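Local coordinates for protein citrate synthase (Mycobacterium tuberculosis, PDB 4TVM) that catalyses the condensation of oxaloacetate with acetyl-CoA and water to give citrate and free CoA in the Krebs cycle, at residues E118-F124 against P186-P190; A270-L275 against D366-G370; V197-L201 against V218-D223. One frame throughout, in Å; residues are numbered along the deposited sequence.

Interaction 1. Residues E118-F124 against P186-P190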
loop_
_atom_site.group_PDB
_atom_site.type_symbol
_atom_site.label_atom_id
_atom_site.label_comp_id
_atom_site.label_asym_id
_atom_site.label_seq_id
_atom_site.Cartn_x
_atom_site.Cartn_y
_atom_site.Cartn_z
ATOM N N GLU A 118 16.382 -21.379 1.929
ATOM C CA GLU A 118 17.174 -21.542 0.705
ATOM C C GLU A 118 16.404 -21.315 -0.611
ATOM O O GLU A 118 16.977 -20.785 -1.581
ATOM C CB GLU A 118 17.806 -22.928 0.652
ATOM C CG GLU A 118 19.183 -22.999 1.285
ATOM C CD GLU A 118 20.176 -22.160 0.530
ATOM O OE1 GLU A 118 20.601 -21.127 1.084
ATOM O OE2 GLU A 118 20.492 -22.511 -0.623
ATOM N N ASP A 119 15.142 -21.752 -0.671
ATOM C CA ASP A 119 14.306 -21.472 -1.843
ATOM C C ASP A 119 14.030 -19.983 -2.036
ATOM O O ASP A 119 13.995 -19.484 -3.166
ATOM C CB ASP A 119 12.990 -22.210 -1.769
ATOM C CG ASP A 119 13.124 -23.687 -2.012
ATOM O OD1 ASP A 119 14.244 -24.203 -2.197
ATOM O OD2 ASP A 119 12.069 -24.344 -2.002
ATOM N N LEU A 120 13.835 -19.276 -0.930
ATOM C CA LEU A 120 13.650 -17.826 -0.978
ATOM C C LEU A 120 14.925 -17.149 -1.350
ATOM O O LEU A 120 14.919 -16.144 -2.046
ATOM C CB LEU A 120 13.133 -17.254 0.331
ATOM C CG LEU A 120 12.845 -15.755 0.201
ATOM C CD1 LEU A 120 11.711 -15.521 -0.771
ATOM C CD2 LEU A 120 12.547 -15.098 1.540
ATOM N N LYS A 121 16.031 -17.715 -0.936
ATOM C CA LYS A 121 17.338 -17.279 -1.459
ATOM C C LYS A 121 17.441 -17.479 -2.949
ATOM O O LYS A 121 17.771 -16.552 -3.662
ATOM C CB LYS A 121 18.448 -18.061 -0.791
ATOM C CG LYS A 121 19.814 -17.439 -0.923
ATOM C CD LYS A 121 20.893 -18.474 -0.686
ATOM C CE LYS A 121 22.279 -17.856 -0.706
ATOM N NZ LYS A 121 23.203 -18.658 -1.532
ATOM N N ARG A 122 17.134 -18.698 -3.413
ATOM C CA ARG A 122 17.186 -19.047 -4.834
ATOM C C ARG A 122 16.279 -18.181 -5.717
ATOM O O ARG A 122 16.645 -17.835 -6.821
ATOM C CB ARG A 122 16.799 -20.509 -5.016
ATOM C CG ARG A 122 17.915 -21.518 -4.782
ATOM C CD ARG A 122 17.340 -22.919 -4.580
ATOM N NE ARG A 122 16.375 -23.270 -5.623
ATOM C CZ ARG A 122 15.704 -24.424 -5.680
ATOM N NH1 ARG A 122 15.880 -25.367 -4.754
ATOM N NH2 ARG A 122 14.855 -24.640 -6.683
ATOM N N PHE A 123 15.085 -17.866 -5.225
ATOM C CA PHE A 123 14.125 -16.981 -5.883
ATOM C C PHE A 123 14.704 -15.659 -6.383
ATOM O O PHE A 123 14.184 -15.086 -7.318
ATOM C CB PHE A 123 13.038 -16.696 -4.867
ATOM C CG PHE A 123 11.918 -15.832 -5.357
ATOM C CD1 PHE A 123 11.972 -14.461 -5.197
ATOM C CD2 PHE A 123 10.764 -16.403 -5.853
ATOM C CE1 PHE A 123 10.913 -13.654 -5.580
ATOM C CE2 PHE A 123 9.699 -15.606 -6.253
ATOM C CZ PHE A 123 9.771 -14.224 -6.106
ATOM N N PHE A 124 15.799 -15.189 -5.781
ATOM C CA PHE A 124 16.553 -14.070 -6.357
ATOM C C PHE A 124 17.097 -14.376 -7.747
ATOM O O PHE A 124 17.399 -13.458 -8.528
ATOM C CB PHE A 124 17.693 -13.633 -5.427
ATOM C CG PHE A 124 17.233 -12.782 -4.237
ATOM C CD1 PHE A 124 16.794 -13.378 -3.054
ATOM C CD2 PHE A 124 17.255 -11.404 -4.309
ATOM C CE1 PHE A 124 16.393 -12.619 -1.971
ATOM C CE2 PHE A 124 16.874 -10.631 -3.234
ATOM C CZ PHE A 124 16.439 -11.240 -2.057
ATOM N N PRO A 186 28.286 -12.762 -5.558
ATOM C CA PRO A 186 27.779 -13.871 -4.782
ATOM C C PRO A 186 27.060 -13.393 -3.569
ATOM O O PRO A 186 27.415 -12.361 -3.002
ATOM C CB PRO A 186 29.038 -14.609 -4.321
ATOM C CG PRO A 186 30.139 -14.104 -5.121
ATOM C CD PRO A 186 29.705 -12.933 -5.924
ATOM N N PHE A 187 26.072 -14.138 -3.134
ATOM C CA PHE A 187 25.477 -13.807 -1.861
ATOM C C PHE A 187 26.361 -14.439 -0.828
ATOM O O PHE A 187 26.852 -15.523 -1.041
ATOM C CB PHE A 187 24.080 -14.367 -1.700
ATOM C CG PHE A 187 23.064 -13.825 -2.675
ATOM C CD1 PHE A 187 23.364 -12.838 -3.623
ATOM C CD2 PHE A 187 21.771 -14.290 -2.617
ATOM C CE1 PHE A 187 22.374 -12.358 -4.483
ATOM C CE2 PHE A 187 20.802 -13.817 -3.469
ATOM C CZ PHE A 187 21.099 -12.848 -4.402
ATOM N N LEU A 188 26.552 -13.766 0.301
ATOM C CA LEU A 188 27.164 -14.391 1.493
ATOM C C LEU A 188 26.070 -14.834 2.453
ATOM O O LEU A 188 24.896 -14.573 2.207
ATOM C CB LEU A 188 28.101 -13.391 2.197
ATOM C CG LEU A 188 29.579 -13.440 1.772
ATOM C CD1 LEU A 188 29.688 -13.545 0.265
ATOM C CD2 LEU A 188 30.383 -12.234 2.274
ATOM N N TYR A 189 26.457 -15.484 3.559
ATOM C CA TYR A 189 25.524 -15.812 4.639
ATOM C C TYR A 189 25.800 -15.026 5.913
ATOM O O TYR A 189 26.871 -14.507 6.057
ATOM C CB TYR A 189 25.591 -17.285 4.939
ATOM C CG TYR A 189 24.951 -18.120 3.874
ATOM C CD1 TYR A 189 23.574 -18.372 3.886
ATOM C CD2 TYR A 189 25.710 -18.670 2.853
ATOM C CE1 TYR A 189 22.981 -19.153 2.903
ATOM C CE2 TYR A 189 25.139 -19.448 1.886
ATOM C CZ TYR A 189 23.780 -19.681 1.913
ATOM O OH TYR A 189 23.240 -20.471 0.940
ATOM N N PRO A 190 24.814 -14.906 6.820
ATOM C CA PRO A 190 25.039 -14.381 8.176
ATOM C C PRO A 190 26.193 -15.021 8.947
ATOM O O PRO A 190 26.367 -16.224 8.890
ATOM C CB PRO A 190 23.721 -14.698 8.893
ATOM C CG PRO A 190 22.697 -14.619 7.818
ATOM C CD PRO A 190 23.367 -14.979 6.516
#
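Three residues spaced one turn apart, E118, K121 and F124, form the face that helix 118-122 and the turn after it present to the extended loop 186-190. The loop answers with F187 and Y189, two residues apart, while the CA-to-CB bond of the intervening L188 points away. K121 is the central side chain. Its first three torsions are all t, so the chain is stretched out across the gap and only bends at its end, where chi4 is -133°. This carries the aliphatic part past F187, with K121 CE 4.1 Å from F187 CB, and brings K121 NZ to 3.1 Å from Y189 OH, to which it donates a hydrogen bond. The E118 side chain starts sideways to the loop and folds through two m torsions, placing OE1 2.7 Å from Y189 OH, the donor in this second bond. The tyrosine hydroxyl thus accepts from the lysine and donates to the glutamate. Deeper in, F124 and F187, both m at chi1, make a T-shaped pair: the edge of F187 meets the face of F124, with planes at 90° and centroids 5.4 Å apart, and F187 CZ lies 3.6 Å from F124 CB. The contact therefore grades from polar at the surface to aromatic inside. Helix 159-182 lies alongside, with Y177 stacking on F187, touching K121 and hydrogen-bonded through its OH to L188 O; helix 133-147 packs on F124 through V136 and V140. On another side of the short helix, F123 meets F123 and F127 of the second subunit.

Interaction 2. Residues A270-L275 against D366-G370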
loop_
_atom_site.group_PDB
_atom_site.type_symbol
_atom_site.label_atom_id
_atom_site.label_comp_id
_atom_site.label_asym_id
_atom_site.label_seq_id
_atom_site.Cartn_x
_atom_site.Cartn_y
_atom_site.Cartn_z
ATOM N N ALA A 270 13.743 10.737 -1.797
ATOM C CA ALA A 270 14.199 12.112 -1.697
ATOM C C ALA A 270 15.720 12.148 -1.616
ATOM O O ALA A 270 16.352 13.018 -2.219
ATOM C CB ALA A 270 13.600 12.780 -0.479
ATOM N N ASN A 271 16.304 11.213 -0.864
ATOM C CA ASN A 271 17.763 11.047 -0.854
ATOM C C ASN A 271 18.260 10.841 -2.263
ATOM O O ASN A 271 19.211 11.492 -2.669
ATOM C CB ASN A 271 18.207 9.822 -0.062
ATOM C CG ASN A 271 17.808 9.867 1.393
ATOM O OD1 ASN A 271 17.940 10.893 2.055
ATOM N ND2 ASN A 271 17.339 8.727 1.910
ATOM N N GLN A 272 17.618 9.922 -2.995
ATOM C CA GLN A 272 18.013 9.592 -4.369
ATOM C C GLN A 272 17.837 10.789 -5.319
ATOM O O GLN A 272 18.606 10.954 -6.263
ATOM C CB GLN A 272 17.246 8.357 -4.904
ATOM C CG GLN A 272 17.219 8.272 -6.437
ATOM C CD GLN A 272 16.680 6.959 -6.993
ATOM O OE1 GLN A 272 15.543 6.570 -6.730
ATOM N NE2 GLN A 272 17.485 6.296 -7.809
ATOM N N ALA A 273 16.836 11.627 -5.075
ATOM C CA ALA A 273 16.624 12.813 -5.909
ATOM C C ALA A 273 17.807 13.778 -5.842
ATOM O O ALA A 273 18.185 14.394 -6.847
ATOM C CB ALA A 273 15.331 13.522 -5.517
ATOM N N VAL A 274 18.383 13.889 -4.651
ATOM C CA VAL A 274 19.495 14.797 -4.389
ATOM C C VAL A 274 20.733 14.363 -5.158
ATOM O O VAL A 274 21.417 15.170 -5.782
ATOM C CB VAL A 274 19.792 14.850 -2.875
ATOM C CG1 VAL A 274 21.110 15.549 -2.580
ATOM C CG2 VAL A 274 18.650 15.552 -2.157
ATOM N N LEU A 275 21.019 13.078 -5.109
ATOM C CA LEU A 275 22.153 12.560 -5.844
ATOM C C LEU A 275 21.917 12.763 -7.316
ATOM O O LEU A 275 22.816 13.122 -8.051
ATOM C CB LEU A 275 22.344 11.085 -5.548
ATOM C CG LEU A 275 23.314 10.801 -4.409
ATOM C CD1 LEU A 275 24.729 10.790 -4.945
ATOM C CD2 LEU A 275 23.194 11.813 -3.284
ATOM N N ASP A 366 17.730 16.248 3.752
ATOM C CA ASP A 366 17.830 14.907 3.190
ATOM C C ASP A 366 19.140 14.839 2.407
ATOM O O ASP A 366 19.631 13.767 2.068
ATOM C CB ASP A 366 16.667 14.650 2.241
ATOM C CG ASP A 366 15.334 14.639 2.956
ATOM O OD1 ASP A 366 15.267 14.038 4.054
ATOM O OD2 ASP A 366 14.364 15.225 2.425
ATOM N N PHE A 367 19.667 16.011 2.091
ATOM C CA PHE A 367 20.917 16.184 1.385
ATOM C C PHE A 367 22.088 15.496 2.062
ATOM O O PHE A 367 22.900 14.855 1.385
ATOM C CB PHE A 367 21.170 17.698 1.283
ATOM C CG PHE A 367 22.502 18.078 0.727
ATOM C CD1 PHE A 367 23.605 18.197 1.550
ATOM C CD2 PHE A 367 22.636 18.397 -0.609
ATOM C CE1 PHE A 367 24.830 18.589 1.037
ATOM C CE2 PHE A 367 23.858 18.786 -1.129
ATOM C CZ PHE A 367 24.956 18.881 -0.304
ATOM N N TYR A 368 22.193 15.625 3.387
ATOM C CA TYR A 368 23.381 15.131 4.092
ATOM C C TYR A 368 23.376 13.622 4.155
ATOM O O TYR A 368 24.423 12.999 4.025
ATOM C CB TYR A 368 23.521 15.716 5.505
ATOM C CG TYR A 368 23.775 17.201 5.509
ATOM C CD1 TYR A 368 24.936 17.729 4.956
ATOM C CD2 TYR A 368 22.851 18.085 6.062
ATOM C CE1 TYR A 368 25.165 19.094 4.941
ATOM C CE2 TYR A 368 23.067 19.452 6.043
ATOM C CZ TYR A 368 24.221 19.951 5.477
ATOM O OH TYR A 368 24.434 21.316 5.487
ATOM N N THR A 369 22.204 13.022 4.332
ATOM C CA THR A 369 22.122 11.565 4.437
ATOM C C THR A 369 22.550 10.880 3.156
ATOM O O THR A 369 23.081 9.782 3.181
ATOM C CB THR A 369 20.705 11.111 4.793
ATOM O OG1 THR A 369 20.174 11.962 5.818
ATOM C CG2 THR A 369 20.722 9.670 5.295
ATOM N N GLY A 370 22.308 11.527 2.028
ATOM C CA GLY A 370 22.687 10.981 0.735
ATOM C C GLY A 370 24.191 10.854 0.620
ATOM O O GLY A 370 24.725 9.804 0.219
#
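Apolar contacts, a close backbone approach and one active-site carboxylate make up this meeting of the first turns of helices 270-281 and 367-375. Among the side-chain contacts, V274 CG1 rests 3.8 Å from F367 CD2, although the CA-to-CB bond of F367 points away from the other helix. L275 reaches the second helix at its backbone, where L275 CD2 is 4.1 Å from G370 CA. The buried side chain of N271, whose CA-to-CB bond points sideways, reaches in beside D366 and T369. Further out, F383 of helix 383-403 covers both N271 and L275.

The backbone approach centres on that glycine. The CA atoms of N271 and G370 are 5.2 Å apart, and those of V274 and F367 6.1 Å. A CB on G370 would point at the partner helix and sit tightly against L275 CD2, so the missing side chain lets the helices come this close.

The polar part is D366, at the start of its segment, its CB directed toward A270-L275. The D366 side chain is about 4 Å from bound oxaloacetate, whose pocket also includes H267, three residues before A270.

The chemistry implied is that of a carboxylate in the oxaloacetate pocket with an apolar neighbour on helix 270-281: A270 CB lies 3.9 Å from D366 OD2. D366 is the likely active-site aspartate; the equivalent aspartate of citrate synthases is the base that deprotonates the acetyl-CoA methyl group, a role D366 probably has here.

Interaction 3. Residues V197-L201 against V218-D223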
loop_
_atom_site.group_PDB
_atom_site.type_symbol
_atom_site.label_atom_id
_atom_site.label_comp_id
_atom_site.label_asym_id
_atom_site.label_seq_id
_atom_site.Cartn_x
_atom_site.Cartn_y
_atom_site.Cartn_z
ATOM N N VAL A 197 23.623 -5.016 12.276
ATOM C CA VAL A 197 24.034 -3.923 11.403
ATOM C C VAL A 197 25.391 -4.232 10.802
ATOM O O VAL A 197 25.631 -3.952 9.625
ATOM C CB VAL A 197 24.113 -2.580 12.168
ATOM C CG1 VAL A 197 24.734 -1.479 11.300
ATOM C CG2 VAL A 197 22.735 -2.141 12.641
ATOM N N GLU A 198 26.290 -4.794 11.594
ATOM C CA GLU A 198 27.630 -5.101 11.092
ATOM C C GLU A 198 27.527 -6.274 10.125
ATOM O O GLU A 198 28.208 -6.335 9.108
ATOM C CB GLU A 198 28.596 -5.410 12.262
ATOM C CG GLU A 198 30.042 -5.671 11.859
ATOM C CD GLU A 198 30.974 -5.857 13.052
ATOM O OE1 GLU A 198 30.474 -5.920 14.214
ATOM O OE2 GLU A 198 32.211 -5.937 12.811
ATOM N N ASN A 199 26.657 -7.209 10.442
ATOM C CA ASN A 199 26.466 -8.342 9.583
ATOM C C ASN A 199 25.758 -7.909 8.289
ATOM O O ASN A 199 25.979 -8.484 7.223
ATOM C CB ASN A 199 25.629 -9.365 10.303
ATOM C CG ASN A 199 25.340 -10.535 9.451
ATOM O OD1 ASN A 199 26.250 -11.251 9.077
ATOM N ND2 ASN A 199 24.065 -10.731 9.104
ATOM N N PHE A 200 24.890 -6.905 8.384
ATOM C CA PHE A 200 24.253 -6.380 7.193
ATOM C C PHE A 200 25.301 -5.831 6.247
ATOM O O PHE A 200 25.220 -6.028 5.040
ATOM C CB PHE A 200 23.215 -5.309 7.523
ATOM C CG PHE A 200 22.862 -4.449 6.340
ATOM C CD1 PHE A 200 22.169 -4.985 5.251
ATOM C CD2 PHE A 200 23.239 -3.114 6.292
ATOM C CE1 PHE A 200 21.868 -4.207 4.152
ATOM C CE2 PHE A 200 22.928 -2.334 5.196
ATOM C CZ PHE A 200 22.250 -2.877 4.118
ATOM N N LEU A 201 26.289 -5.144 6.800
ATOM C CA LEU A 201 27.348 -4.538 5.994
ATOM C C LEU A 201 28.240 -5.561 5.299
ATOM O O LEU A 201 28.757 -5.310 4.216
ATOM C CB LEU A 201 28.193 -3.607 6.858
ATOM C CG LEU A 201 27.691 -2.163 7.014
ATOM C CD1 LEU A 201 28.357 -1.474 8.201
ATOM C CD2 LEU A 201 27.995 -1.380 5.747
ATOM N N VAL A 218 32.289 3.139 10.390
ATOM C CA VAL A 218 31.228 2.872 9.428
ATOM C C VAL A 218 29.996 2.275 10.051
ATOM O O VAL A 218 28.892 2.635 9.705
ATOM C CB VAL A 218 31.680 1.876 8.377
ATOM C CG1 VAL A 218 30.581 1.709 7.328
ATOM C CG2 VAL A 218 32.928 2.386 7.703
ATOM N N VAL A 219 30.209 1.351 10.966
ATOM C CA VAL A 219 29.143 0.677 11.652
ATOM C C VAL A 219 28.301 1.608 12.472
ATOM O O VAL A 219 27.068 1.572 12.406
ATOM C CB VAL A 219 29.752 -0.336 12.613
ATOM C CG1 VAL A 219 28.678 -1.123 13.359
ATOM C CG2 VAL A 219 30.707 -1.232 11.836
ATOM N N ARG A 220 28.986 2.420 13.274
ATOM C CA ARG A 220 28.340 3.341 14.189
ATOM C C ARG A 220 27.610 4.349 13.359
ATOM O O ARG A 220 26.543 4.774 13.722
ATOM C CB ARG A 220 29.374 4.013 15.074
ATOM C CG ARG A 220 28.908 5.314 15.722
ATOM C CD ARG A 220 29.387 5.433 17.161
ATOM N NE ARG A 220 28.974 6.706 17.776
ATOM C CZ ARG A 220 29.670 7.843 17.717
ATOM N NH1 ARG A 220 30.836 7.905 17.073
ATOM N NH2 ARG A 220 29.199 8.939 18.299
ATOM N N ALA A 221 28.166 4.720 12.220
ATOM C CA ALA A 221 27.492 5.685 11.390
ATOM C C ALA A 221 26.187 5.121 10.827
ATOM O O ALA A 221 25.179 5.802 10.811
ATOM C CB ALA A 221 28.390 6.113 10.267
ATOM N N LEU A 222 26.199 3.879 10.357
ATOM C CA LEU A 222 24.980 3.295 9.824
ATOM C C LEU A 222 23.961 3.035 10.919
ATOM O O LEU A 222 22.775 3.323 10.757
ATOM C CB LEU A 222 25.298 1.998 9.114
ATOM C CG LEU A 222 24.149 1.525 8.242
ATOM C CD1 LEU A 222 23.937 2.542 7.132
ATOM C CD2 LEU A 222 24.439 0.126 7.718
ATOM N N ASP A 223 24.428 2.500 12.045
ATOM C CA ASP A 223 23.549 2.199 13.178
ATOM C C ASP A 223 22.823 3.435 13.648
ATOM O O ASP A 223 21.609 3.438 13.815
ATOM C CB ASP A 223 24.357 1.606 14.325
ATOM C CG ASP A 223 23.491 0.917 15.345
ATOM O OD1 ASP A 223 22.783 1.608 16.078
ATOM O OD2 ASP A 223 23.499 -0.323 15.405
#
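This is an apolar helix-helix contact in the helical body of the subunit, between helix 196-205 and the next helix in the chain, 216-229. The two cross steeply: the short segments have axes 9.8 Å apart at closest approach and N-to-C directions at 110°. L222 is the main side chain from the second helix. Its CD2 lies 3.9 Å from V197 CG1, 3.7 Å from F200 CD2 at the edge of the phenyl ring, and 4.0 Å from L201 CG, so one methyl group meets three residues of a single helical face. L201 in turn reaches back over the preceding turn, with CD1 4.0 Å from V218 CG1 and 4.3 Å from V219 CG2. Such packing of successive helices, joined here by residues 206-215 and turned across one another, is in keeping with the largely alpha-helical citrate synthase fold, and helix 216-229 runs on to the oxaloacetate-pocket residue H229. Beyond the pair, F200 packs against L386 and L389 of helix 383-403 and against P172 and A176 of helix 159-182. At the D223 end of the contact V197 CG2 sits 3.4 Å from D223 OD2, while D223 OD1 accepts a hydrogen bond from the backbone N of F85.

Interactions 1 and 3 adjoin directly: the loop of interaction 1 runs on into helix 196-205, and P190 CA packs 3.5 Å from N199 OD1, although their centres are 21 Å apart. Interaction 2 stands apart, about 8 Å from interaction 3 and about 18 Å from interaction 1 between nearest atoms. Helix 216-229 bridges part of that gap, since it supplies V218-D223 to interaction 3 and, further along, L225 and H229 pack against T369 of interaction 2. The D366 side chain is about 4 Å from oxaloacetate and that of L222 about 14 Å; interaction 1 lies at the surface, away from the active site.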